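Local coordinates for uncharacterized protein (Pseudomonas aeruginosa, PDB 4NG2) that probably acts as an antiactivator of quorum sensing by binding the transcriptional regulator LasR, at residues E[53-56]-E[57-61]. Sequence-based numbering, arbitrary orientation.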
# COMPACT_ATOMS: atom_id res chain seq x y z
N PRO E 53 4.16 -14.67 15.04
CA PRO E 53 5.60 -14.93 15.11
C PRO E 53 6.37 -14.20 14.02
O PRO E 53 7.34 -13.53 14.34
CB PRO E 53 5.72 -16.44 14.90
CG PRO E 53 4.33 -17.00 15.22
CD PRO E 53 3.37 -15.90 14.82
N ALA E 54 5.97 -14.31 12.75
CA ALA E 54 6.64 -13.51 11.73
C ALA E 54 6.63 -12.05 12.15
O ALA E 54 7.62 -11.36 12.03
CB ALA E 54 6.00 -13.69 10.36
N ILE E 55 5.51 -11.56 12.67
CA ILE E 55 5.48 -10.16 13.09
C ILE E 55 6.58 -9.89 14.13
O ILE E 55 7.44 -9.02 13.93
CB ILE E 55 4.06 -9.72 13.60
CG1 ILE E 55 3.05 -9.68 12.44
CG2 ILE E 55 4.10 -8.34 14.27
CD1 ILE E 55 3.17 -8.46 11.57
N ASP E 56 6.58 -10.66 15.21
CA ASP E 56 7.63 -10.47 16.22
C ASP E 56 9.06 -10.64 15.71
O ASP E 56 9.96 -9.96 16.20
CB ASP E 56 7.38 -11.34 17.46
CG ASP E 56 6.11 -10.94 18.20
OD1 ASP E 56 5.84 -9.71 18.36
OD2 ASP E 56 5.38 -11.86 18.64
N LYS E 57 9.29 -11.50 14.73
CA LYS E 57 10.64 -11.65 14.21
C LYS E 57 11.07 -10.35 13.54
O LYS E 57 12.21 -9.93 13.65
CB LYS E 57 10.79 -12.83 13.25
CG LYS E 57 12.26 -13.16 12.90
CD LYS E 57 12.40 -14.31 11.89
CE LYS E 57 11.77 -15.62 12.40
NZ LYS E 57 12.13 -16.79 11.54
N GLY E 58 10.13 -9.73 12.85
CA GLY E 58 10.41 -8.43 12.26
C GLY E 58 10.56 -7.31 13.29
O GLY E 58 11.32 -6.38 13.06
N VAL E 59 9.82 -7.38 14.39
CA VAL E 59 9.99 -6.36 15.44
C VAL E 59 11.35 -6.52 16.11
O VAL E 59 12.16 -5.58 16.11
CB VAL E 59 8.87 -6.41 16.49
CG1 VAL E 59 9.15 -5.39 17.59
CG2 VAL E 59 7.52 -6.11 15.86
N ARG E 60 11.63 -7.70 16.65
CA ARG E 60 12.93 -7.96 17.27
C ARG E 60 14.09 -7.68 16.33
O ARG E 60 15.08 -7.04 16.71
CB ARG E 60 13.03 -9.39 17.82
CG ARG E 60 14.37 -9.65 18.52
CD ARG E 60 14.44 -11.04 19.15
NE ARG E 60 13.64 -11.15 20.37
CZ ARG E 60 13.31 -12.30 20.96
NH1 ARG E 60 13.70 -13.46 20.43
NH2 ARG E 60 12.59 -12.30 22.07
N GLN E 61 13.99 -8.16 15.10
CA GLN E 61 15.07 -7.96 14.15
C GLN E 61 15.44 -6.49 14.05
O GLN E 61 16.61 -6.16 13.96
CB GLN E 61 14.68 -8.44 12.75
CG GLN E 61 15.85 -8.37 11.82
CD GLN E 61 17.04 -9.07 12.42
OE1 GLN E 61 17.19 -10.30 12.29
NE2 GLN E 61 17.87 -8.31 13.13
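Pro53 O accepts the backbone N-H of Lys57 at 2.8 Å. Arg60 N makes an equally short bond, 2.8 Å, to Asp56 O. Between them, Gly58 N bonds to Ala54 O at 3.1 Å and Val59 N to Ile55 O at 2.9 Å. Together these four i to i+4 bonds carry the alpha-helix through about two turns.

Side chains add little across these turns. Val59 CG2 lies beside its own backbone N, because CG1 is anti to that N (chi1 176°). This places CG2 3.5 Å from Ile55 O and 4.4 Å from Ile55 CG2, a loose apolar contact one turn apart. Arg60 CB passes 3.5 Å from Asp56 O, while the rest of the chain, bent at chi3, runs off from residues 53-56.

This stretch belongs to helix 52-66, within the QslA family region, and its faces meet different parts of the fold. Ile55 packs on Val32 and Ile34 of strand 31-34. Lys57 touches Ser84 and Leu85 in a loop. Ala54, Val59 and Gln61 rest on helix 88-107, through Gln90, Ala93, Phe94 and Ala97.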